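Local coordinates for glucanase (Clostridium thermocellum, PDB 5GXX), which probably cleaves internal beta-1,4-glucosidic bonds of cellulose, as a family 9 endoglucanase working within the cellulosome, at residues N216-D219 against K220-Y224; T260-E263 against E264-K267; Q455-D458 against H459-E462; A581-K584 against Y585-V588. The protein carries 1 engineered substitution. All coordinates share one frame; numbering follows the deposited sequence.

Contact 1 (N216-D219 against K220-Y224)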
loop_
_atom_site.group_PDB
_atom_site.type_symbol
_atom_site.label_atom_id
_atom_site.label_comp_id
_atom_site.label_asym_id
_atom_site.label_seq_id
_atom_site.Cartn_x
_atom_site.Cartn_y
_atom_site.Cartn_z
ATOM N N ASN A 216 39.613 -29.691 -46.812
ATOM C CA ASN A 216 38.260 -29.211 -47.075
ATOM C C ASN A 216 37.943 -27.985 -46.232
ATOM O O ASN A 216 37.335 -27.038 -46.731
ATOM C CB ASN A 216 37.211 -30.295 -46.837
ATOM C CG ASN A 216 37.391 -31.477 -47.761
ATOM O OD1 ASN A 216 38.075 -31.378 -48.782
ATOM N ND2 ASN A 216 36.784 -32.607 -47.405
ATOM N N TYR A 217 38.380 -28.022 -44.975
ATOM C CA TYR A 217 38.200 -26.900 -44.057
ATOM C C TYR A 217 39.048 -25.708 -44.475
ATOM O O TYR A 217 38.546 -24.598 -44.402
ATOM C CB TYR A 217 38.473 -27.265 -42.594
ATOM C CG TYR A 217 37.535 -28.295 -42.004
ATOM C CD1 TYR A 217 36.178 -28.035 -41.835
ATOM C CD2 TYR A 217 38.030 -29.520 -41.572
ATOM C CE1 TYR A 217 35.319 -28.985 -41.279
ATOM C CE2 TYR A 217 37.190 -30.472 -41.012
ATOM C CZ TYR A 217 35.841 -30.205 -40.870
ATOM O OH TYR A 217 35.043 -31.172 -40.310
ATOM N N LEU A 218 40.287 -25.895 -44.931
ATOM C CA LEU A 218 41.051 -24.752 -45.461
ATOM C C LEU A 218 40.393 -24.154 -46.705
ATOM O O LEU A 218 40.314 -22.931 -46.859
ATOM C CB LEU A 218 42.517 -25.096 -45.759
ATOM C CG LEU A 218 43.447 -23.955 -46.207
ATOM C CD1 LEU A 218 43.309 -22.677 -45.396
ATOM C CD2 LEU A 218 44.894 -24.403 -46.212
ATOM N N ASP A 219 39.896 -25.011 -47.593
ATOM C CA ASP A 219 39.212 -24.523 -48.786
ATOM C C ASP A 219 37.950 -23.740 -48.476
ATOM O O ASP A 219 37.709 -22.695 -49.085
ATOM C CB ASP A 219 38.888 -25.683 -49.720
ATOM C CG ASP A 219 40.097 -26.122 -50.506
ATOM O OD1 ASP A 219 41.051 -25.322 -50.603
ATOM O OD2 ASP A 219 40.093 -27.251 -51.029
ATOM N N LYS A 220 37.166 -24.250 -47.533
ATOM C CA LYS A 220 36.006 -23.536 -47.005
ATOM C C LYS A 220 36.413 -22.163 -46.457
ATOM O O LYS A 220 35.839 -21.133 -46.816
ATOM C CB LYS A 220 35.330 -24.373 -45.911
ATOM C CG LYS A 220 34.495 -25.538 -46.427
ATOM C CD LYS A 220 33.067 -25.072 -46.665
ATOM C CE LYS A 220 32.140 -26.184 -47.128
ATOM N NZ LYS A 220 30.829 -25.542 -47.406
ATOM N N ALA A 221 37.407 -22.162 -45.576
ATOM C CA ALA A 221 37.877 -20.918 -44.958
ATOM C C ALA A 221 38.188 -19.868 -46.022
ATOM O O ALA A 221 37.664 -18.747 -45.980
ATOM C CB ALA A 221 39.103 -21.191 -44.089
ATOM N N GLU A 222 39.009 -20.261 -46.993
ATOM C CA GLU A 222 39.434 -19.342 -48.048
ATOM C C GLU A 222 38.278 -18.865 -48.925
ATOM O O GLU A 222 38.293 -17.729 -49.398
ATOM C CB GLU A 222 40.613 -19.915 -48.839
ATOM C CG GLU A 222 41.814 -20.180 -47.941
ATOM C CD GLU A 222 43.133 -20.289 -48.672
ATOM O OE1 GLU A 222 43.426 -21.387 -49.208
ATOM O OE2 GLU A 222 43.888 -19.288 -48.684
ATOM N N SER A 223 37.242 -19.691 -49.050
ATOM C CA SER A 223 36.030 -19.343 -49.787
ATOM C C SER A 223 35.175 -18.267 -49.113
ATOM O O SER A 223 34.347 -17.620 -49.757
ATOM C CB SER A 223 35.189 -20.602 -50.035
ATOM O OG SER A 223 34.284 -20.872 -48.977
ATOM N N TYR A 224 35.354 -18.076 -47.809
ATOM C CA TYR A 224 34.542 -17.105 -47.081
ATOM C C TYR A 224 35.099 -15.689 -47.147
ATOM O O TYR A 224 34.349 -14.737 -46.922
ATOM C CB TYR A 224 34.380 -17.493 -45.608
ATOM C CG TYR A 224 33.720 -18.830 -45.362
ATOM C CD1 TYR A 224 32.463 -19.127 -45.882
ATOM C CD2 TYR A 224 34.346 -19.787 -44.571
ATOM C CE1 TYR A 224 31.863 -20.360 -45.647
ATOM C CE2 TYR A 224 33.748 -21.019 -44.325
ATOM C CZ TYR A 224 32.512 -21.300 -44.871
ATOM O OH TYR A 224 31.926 -22.529 -44.607
HETATM O O HOH W 1 41.676 -22.650 -50.568
#
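Leu218 and Glu222, one turn apart on the alpha-helix 215-224 of the family 9 catalytic domain, run along the same side of the helix. The leucine methyl CD1 comes up against the glutamate chain at CG, 3.9 Å away, and the two side chains slant across each other. Glu222 turns its CG away from its own carbonyl carbon and then runs out extended (chi2 -160°), which carries the carboxylate past the leucine branch. The two oxygens then have separate jobs. OE2 forms a salt bridge with Lys262 and a hydrogen bond with the Tyr265 hydroxyl, at the start of helix 263-276, while Leu218 packs on helix 249-260. OE1 takes a hydrogen from a water at 2.6 Å, and the same water gives its other hydrogen to Asp219 OD1 at 2.7 Å. Asp219 OD1 also pairs with Arg215, so water and guanidinium together probably ease the repulsion between the two acids. The backbone keeps the usual i to i+4 bonds, Glu222 N to Leu218 O at 3.0 Å among them. Near the end of the helix, the hydroxyl of Ser223 folds back over its own backbone (chi1 88°), and OG donates in the carbonyl plane to a lone pair of Lys220 O, 2.7 Å away.

Contact 2 (T260-E263 against E264-K267); sequences TGKE and EYHK
Thr260 and Lys262 both meet the ring of Tyr265 where the chain turns from helix 249-260 into helix 263-276, a tight helix-to-helix corner with Gly261 at positive phi (66°) and Lys262 as N-cap residue.

Among the hydrogen bonds, the ST turn comes first: Thr260 OG1 accepts from Lys262 N at 3.0 Å, with the N-H aimed nearly straight at it. The same oxygen is also hydrogen-bonded to Leu256 O in the preceding helix. In the first turn of the new helix, Lys262 O receives two weak bonds, from Tyr265 N and His266 N. Lys267 N to Glu263 O, at 2.8 Å, is a firm bond.

The packing centres on the tyrosine. Thr260 OG1 sits at the ring edge near its plane, 3.3 Å from Tyr265 CD2, while the lysine runs beside the ring in the same direction, Lys262 CB 3.7 Å from Tyr265 CD2. Glu264 CG lies over the centre of one ring face. His266 presents an edge to the loop, with its CD2 3.7 Å from Gly261 O, and its ND1 is hydrogen-bonded to the hydroxyl of Tyr315.

The charged groups make the remaining links. The bend of Lys262 at chi3 (88°) swings its amine round to Glu222, which also holds the Tyr265 hydroxyl. Glu264 OE1 stays too far from NZ for a salt bridge, and a water joins them instead, accepting from Lys262 NZ at 2.8 Å and donating to Glu264 OE1 at 2.5 Å.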
loop_
_atom_site.group_PDB
_atom_site.type_symbol
_atom_site.label_atom_id
_atom_site.label_comp_id
_atom_site.label_asym_id
_atom_site.label_seq_id
_atom_site.Cartn_x
_atom_site.Cartn_y
_atom_site.Cartn_z
ATOM N N THR A 260 49.007 -20.607 -44.210
ATOM C CA THR A 260 49.260 -20.687 -45.649
ATOM C C THR A 260 50.512 -19.918 -46.057
ATOM O O THR A 260 51.082 -20.173 -47.122
ATOM C CB THR A 260 48.087 -20.143 -46.493
ATOM O OG1 THR A 260 48.003 -18.719 -46.333
ATOM C CG2 THR A 260 46.762 -20.804 -46.099
ATOM N N GLY A 261 50.906 -18.972 -45.200
ATOM C CA GLY A 261 51.981 -18.030 -45.490
ATOM C C GLY A 261 51.650 -17.069 -46.616
ATOM O O GLY A 261 52.504 -16.288 -47.037
ATOM N N LYS A 262 50.413 -17.120 -47.106
ATOM C CA LYS A 262 49.979 -16.273 -48.210
ATOM C C LYS A 262 50.043 -14.788 -47.857
ATOM O O LYS A 262 49.749 -14.383 -46.723
ATOM C CB LYS A 262 48.574 -16.643 -48.696
ATOM C CG LYS A 262 48.513 -17.917 -49.532
ATOM C CD LYS A 262 47.106 -18.478 -49.603
ATOM C CE LYS A 262 46.322 -17.878 -50.758
ATOM N NZ LYS A 262 45.145 -18.745 -51.074
ATOM N N GLU A 263 50.444 -13.993 -48.843
ATOM C CA GLU A 263 50.698 -12.570 -48.655
ATOM C C GLU A 263 49.419 -11.776 -48.393
ATOM O O GLU A 263 49.447 -10.791 -47.651
ATOM C CB GLU A 263 51.486 -12.021 -49.854
ATOM C CG GLU A 263 51.623 -10.508 -49.919
ATOM C CD GLU A 263 52.511 -9.922 -48.834
ATOM O OE1 GLU A 263 53.147 -10.685 -48.064
ATOM O OE2 GLU A 263 52.552 -8.671 -48.762
ATOM N N GLU A 264 48.300 -12.206 -48.976
ATOM C CA GLU A 264 47.019 -11.541 -48.717
ATOM C C GLU A 264 46.675 -11.473 -47.223
ATOM O O GLU A 264 46.110 -10.479 -46.761
ATOM C CB GLU A 264 45.882 -12.176 -49.523
ATOM C CG GLU A 264 45.432 -13.530 -49.006
ATOM C CD GLU A 264 44.414 -14.186 -49.916
ATOM O OE1 GLU A 264 44.810 -14.645 -51.007
ATOM O OE2 GLU A 264 43.230 -14.266 -49.533
ATOM N N TYR A 265 47.030 -12.515 -46.477
ATOM C CA TYR A 265 46.711 -12.590 -45.052
ATOM C C TYR A 265 47.693 -11.737 -44.253
ATOM O O TYR A 265 47.328 -11.150 -43.230
ATOM C CB TYR A 265 46.694 -14.032 -44.546
ATOM C CG TYR A 265 45.702 -14.884 -45.305
ATOM C CD1 TYR A 265 44.353 -14.547 -45.315
ATOM C CD2 TYR A 265 46.109 -16.004 -46.026
ATOM C CE1 TYR A 265 43.427 -15.293 -46.011
ATOM C CE2 TYR A 265 45.181 -16.763 -46.742
ATOM C CZ TYR A 265 43.848 -16.395 -46.726
ATOM O OH TYR A 265 42.898 -17.111 -47.418
ATOM N N HIS A 266 48.938 -11.687 -44.719
ATOM C CA HIS A 266 49.959 -10.861 -44.085
ATOM C C HIS A 266 49.694 -9.378 -44.298
ATOM O O HIS A 266 49.799 -8.575 -43.360
ATOM C CB HIS A 266 51.367 -11.252 -44.554
ATOM C CG HIS A 266 51.877 -12.495 -43.904
ATOM N ND1 HIS A 266 52.291 -12.533 -42.589
ATOM C CD2 HIS A 266 52.024 -13.755 -44.381
ATOM C CE1 HIS A 266 52.675 -13.759 -42.281
ATOM N NE2 HIS A 266 52.513 -14.521 -43.350
ATOM N N LYS A 267 49.300 -9.024 -45.517
ATOM C CA LYS A 267 48.906 -7.660 -45.830
ATOM C C LYS A 267 47.765 -7.205 -44.930
ATOM O O LYS A 267 47.825 -6.085 -44.391
ATOM C CB LYS A 267 48.507 -7.511 -47.300
ATOM C CG LYS A 267 47.977 -6.140 -47.683
ATOM C CD LYS A 267 47.742 -6.027 -49.186
ATOM C CE LYS A 267 47.282 -4.622 -49.547
ATOM N NZ LYS A 267 47.387 -4.386 -51.013
HETATM O O HOH W 2 43.731 -16.597 -52.187
#

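Contact 3 (Q455-D458 against H459-E462)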
loop_
_atom_site.group_PDB
_atom_site.type_symbol
_atom_site.label_atom_id
_atom_site.label_comp_id
_atom_site.label_asym_id
_atom_site.label_seq_id
_atom_site.Cartn_x
_atom_site.Cartn_y
_atom_site.Cartn_z
ATOM N N GLN A 455 5.247 -2.134 22.009
ATOM C CA GLN A 455 4.463 -1.511 23.069
ATOM C C GLN A 455 4.803 -2.223 24.368
ATOM O O GLN A 455 4.873 -3.452 24.414
ATOM C CB GLN A 455 2.963 -1.650 22.807
ATOM C CG GLN A 455 2.109 -0.727 23.668
ATOM C CD GLN A 455 0.617 -0.880 23.413
ATOM O OE1 GLN A 455 0.197 -1.408 22.377
ATOM N NE2 GLN A 455 -0.193 -0.412 24.358
ATOM N N ALA A 456 4.999 -1.441 25.424
ATOM C CA ALA A 456 5.215 -1.983 26.759
ATOM C C ALA A 456 4.015 -1.568 27.602
ATOM O O ALA A 456 3.454 -0.494 27.404
ATOM C CB ALA A 456 6.504 -1.438 27.350
ATOM N N SER A 457 3.619 -2.428 28.530
ATOM C CA SER A 457 2.471 -2.146 29.375
ATOM C C SER A 457 2.708 -2.770 30.743
ATOM O O SER A 457 3.557 -3.646 30.876
ATOM C CB SER A 457 1.229 -2.720 28.704
ATOM O OG SER A 457 0.218 -3.042 29.636
ATOM N N ASP A 458 1.976 -2.345 31.773
ATOM C CA ASP A 458 2.182 -3.002 33.061
ATOM C C ASP A 458 1.705 -4.455 33.081
ATOM O O ASP A 458 1.971 -5.180 34.034
ATOM C CB ASP A 458 1.698 -2.186 34.271
ATOM C CG ASP A 458 0.296 -1.647 34.110
ATOM O OD1 ASP A 458 -0.488 -2.218 33.320
ATOM O OD2 ASP A 458 -0.019 -0.651 34.802
ATOM N N HIS A 459 1.044 -4.905 32.018
ATOM C CA HIS A 459 0.692 -6.319 31.957
ATOM C C HIS A 459 1.089 -7.082 30.694
ATOM O O HIS A 459 0.755 -8.251 30.587
ATOM C CB HIS A 459 -0.788 -6.544 32.277
ATOM C CG HIS A 459 -1.714 -6.044 31.213
ATOM N ND1 HIS A 459 -2.338 -6.891 30.323
ATOM C CD2 HIS A 459 -2.136 -4.796 30.906
ATOM C CE1 HIS A 459 -3.110 -6.185 29.515
ATOM N NE2 HIS A 459 -3.001 -4.911 29.843
ATOM N N PHE A 460 1.796 -6.451 29.758
ATOM C CA PHE A 460 2.303 -7.175 28.582
ATOM C C PHE A 460 3.568 -6.579 27.963
ATOM O O PHE A 460 3.897 -5.404 28.175
ATOM C CB PHE A 460 1.210 -7.311 27.512
ATOM C CG PHE A 460 0.810 -6.025 26.847
ATOM C CD1 PHE A 460 1.645 -5.418 25.910
ATOM C CD2 PHE A 460 -0.436 -5.458 27.105
ATOM C CE1 PHE A 460 1.274 -4.243 25.294
ATOM C CE2 PHE A 460 -0.825 -4.283 26.470
ATOM C CZ PHE A 460 0.030 -3.680 25.561
ATOM N N THR A 461 4.263 -7.417 27.193
ATOM C CA THR A 461 5.318 -6.982 26.278
ATOM C C THR A 461 4.849 -7.262 24.855
ATOM O O THR A 461 4.378 -8.358 24.589
ATOM C CB THR A 461 6.608 -7.785 26.529
ATOM O OG1 THR A 461 7.155 -7.418 27.799
ATOM C CG2 THR A 461 7.666 -7.487 25.466
ATOM N N GLU A 462 4.989 -6.299 23.945
ATOM C CA GLU A 462 4.678 -6.555 22.549
ATOM C C GLU A 462 5.928 -6.268 21.728
ATOM O O GLU A 462 6.502 -5.178 21.817
ATOM C CB GLU A 462 3.512 -5.687 22.076
ATOM C CG GLU A 462 3.059 -6.016 20.674
ATOM C CD GLU A 462 1.830 -5.221 20.292
ATOM O OE1 GLU A 462 0.702 -5.664 20.609
ATOM O OE2 GLU A 462 2.012 -4.146 19.686
#
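The Phe460 ring takes Ser457 on one face: Ser457 CB stands over the middle, 3.4 Å from the ring centroid and 11° off its normal, a close CH-pi contact. At the ring edge is the amide of Gln455, its NE2 3.5 Å from Phe460 CZ and its plane almost perpendicular to the ring. The His459 ring carries Phe460 CD2 over one face, toward the rim, and has Asp458 OD1 in plane at its edge, 3.9 Å from His459 CD2. Phe460 gets beneath the serine because its CG sits between the backbone N and the carbonyl carbon (chi1 69°).

This is a beta hairpin with a two-residue turn, Asp458-His459, joining strands 447-456 and 460-469 of the cellulose-binding domain. Gln455 and Glu462 form a hydrogen-bonded pair, with Glu462 N on Gln455 O at 2.9 Å. Nearer the turn, Ser457 N gives to Phe460 O at 3.0 Å, and the return bond from Phe460 N is weak. Ser457 OG also accepts from His459 N at 3.1 Å, the N-H almost perfectly straight.

One serine thus serves the turn twice, its oxygen holding the backbone and its methylene lying over the ring face. Arg555 adds a cation-pi contact to Phe460 and a salt bridge to Glu462 OE1, while Asn454 ND2 hydrogen-bonds to OE2; together they probably favour the charged form of that buried acid.

Contact 4 (A581-K584 against Y585-V588)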
loop_
_atom_site.group_PDB
_atom_site.type_symbol
_atom_site.label_atom_id
_atom_site.label_comp_id
_atom_site.label_asym_id
_atom_site.label_seq_id
_atom_site.Cartn_x
_atom_site.Cartn_y
_atom_site.Cartn_z
ATOM N N ALA A 581 16.408 -3.092 15.806
ATOM C CA ALA A 581 17.846 -3.324 15.838
ATOM C C ALA A 581 18.118 -4.817 15.868
ATOM O O ALA A 581 17.380 -5.572 16.499
ATOM C CB ALA A 581 18.462 -2.669 17.052
ATOM N N LYS A 582 19.195 -5.234 15.205
ATOM C CA LYS A 582 19.660 -6.611 15.315
ATOM C C LYS A 582 19.846 -6.980 16.785
ATOM O O LYS A 582 20.367 -6.187 17.577
ATOM C CB LYS A 582 20.991 -6.786 14.573
ATOM C CG LYS A 582 21.483 -8.224 14.523
ATOM C CD LYS A 582 22.658 -8.380 13.547
ATOM C CE LYS A 582 23.803 -7.463 13.934
ATOM N NZ LYS A 582 24.856 -7.447 12.875
ATOM N N THR A 583 19.397 -8.174 17.152
ATOM C CA THR A 583 19.604 -8.662 18.505
ATOM C C THR A 583 20.141 -10.082 18.528
ATOM O O THR A 583 19.603 -10.992 17.884
ATOM C CB THR A 583 18.343 -8.595 19.403
ATOM O OG1 THR A 583 18.608 -9.301 20.621
ATOM C CG2 THR A 583 17.110 -9.214 18.709
ATOM N N LYS A 584 21.176 -10.279 19.334
ATOM C CA LYS A 584 21.726 -11.617 19.456
ATOM C C LYS A 584 20.961 -12.461 20.464
ATOM O O LYS A 584 21.178 -13.668 20.543
ATOM C CB LYS A 584 23.212 -11.540 19.810
ATOM C CG LYS A 584 23.474 -11.082 21.235
ATOM C CD LYS A 584 24.933 -10.682 21.373
ATOM C CE LYS A 584 25.393 -10.836 22.803
ATOM N NZ LYS A 584 26.875 -10.972 22.808
ATOM N N TYR A 585 20.030 -11.835 21.190
ATOM C CA TYR A 585 19.280 -12.524 22.242
ATOM C C TYR A 585 17.956 -13.182 21.828
ATOM O O TYR A 585 17.243 -13.741 22.672
ATOM C CB TYR A 585 19.087 -11.592 23.438
ATOM C CG TYR A 585 20.364 -10.955 23.928
ATOM C CD1 TYR A 585 21.304 -11.700 24.639
ATOM C CD2 TYR A 585 20.623 -9.607 23.702
ATOM C CE1 TYR A 585 22.477 -11.121 25.109
ATOM C CE2 TYR A 585 21.789 -9.019 24.172
ATOM C CZ TYR A 585 22.708 -9.782 24.867
ATOM O OH TYR A 585 23.864 -9.192 25.331
ATOM N N MET A 586 17.632 -13.096 20.541
ATOM C CA MET A 586 16.552 -13.877 19.938
ATOM C C MET A 586 17.188 -14.791 18.885
ATOM O O MET A 586 17.158 -14.515 17.685
ATOM C CB MET A 586 15.454 -12.979 19.355
ATOM C CG MET A 586 14.763 -12.088 20.405
ATOM S SD MET A 586 13.539 -10.908 19.770
ATOM C CE MET A 586 12.437 -12.020 18.896
ATOM N N PRO A 587 17.792 -15.892 19.359
ATOM C CA PRO A 587 18.604 -16.715 18.460
ATOM C C PRO A 587 17.797 -17.357 17.338
ATOM O O PRO A 587 16.621 -17.687 17.506
ATOM C CB PRO A 587 19.202 -17.769 19.398
ATOM C CG PRO A 587 18.204 -17.876 20.517
ATOM C CD PRO A 587 17.744 -16.460 20.719
ATOM N N VAL A 588 18.456 -17.511 16.193
ATOM C CA VAL A 588 17.870 -18.104 14.999
ATOM C C VAL A 588 18.407 -19.516 14.840
ATOM O O VAL A 588 19.596 -19.761 15.100
ATOM C CB VAL A 588 18.244 -17.265 13.769
ATOM C CG1 VAL A 588 17.686 -17.898 12.494
ATOM C CG2 VAL A 588 17.765 -15.808 13.927
HETATM O O HOH W 3 18.820 -12.865 16.042
HETATM O O HOH W 4 27.167 -9.358 25.235
#
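The backbone through Lys584 and Tyr585 makes two near-helical steps that swing the chain sharply away from strand 581-583, before it opens out again through Met586 and Pro587. Thr583 holds this bend: its OG1 accepts from Tyr585 N at 3.0 Å, an ST turn. The hydroxyl reaches that N-H because it stands opposite the threonine's own backbone N (chi1 170°). On the other branch, CG2 packs against the methionine, 4.1 Å from both Met586 CG and Met586 SD. A water spans the bend as well, donating to Thr583 O at 2.7 Å and to Met586 O at 2.9 Å.

At the bend itself, the side chains of Lys584 and Tyr585 run side by side and point the same way. Lys584 CG lies squarely over one face of the tyrosine ring, 3.8 Å from the centroid and 4° off the normal, a CH-pi contact. Further along, Lys584 CE comes within 3.4 Å of Tyr585 OH. The amine passes beyond the ring to a salt bridge with Glu598, and it also donates to a water that is only weakly bonded to Tyr585 OH. Phe571 meets the tyrosine edge-to-face.

Met586 turns inward, touching Val449 and Ala451 of one sheet and Tyr483 and Tyr485 of the other. The bend therefore carries the chain from strand 581-583, paired with 447-456, to strand 588-590, paired with 481-488: a crossover between facing sheets, as expected of the beta sandwich of a cellulose-binding module.

The four contacts fall into two groups at opposite ends of the molecule. Contacts 1 and 2, with centres 15 Å apart, belong to the catalytic domain and touch directly: Glu222 OE2 of contact 1 lies 2.8 Å from Lys262 NZ and 2.7 Å from Tyr265 OH of contact 2, linking helix 215-224 to the corner and to the start of helix 263-276 by a salt bridge and a probable hydrogen bond. Contacts 3 and 4 share a sheet through neighbouring strands 447-456 and 581-583, but their nearest atoms stay about 9 Å apart. The side chain of Thr461 in contact 3 is about 8 Å from a calcium ion, and that of Tyr585 in contact 4 is about 14 Å from a bound calcium ion. Contacts 2 and 3 have centres 88 Å apart.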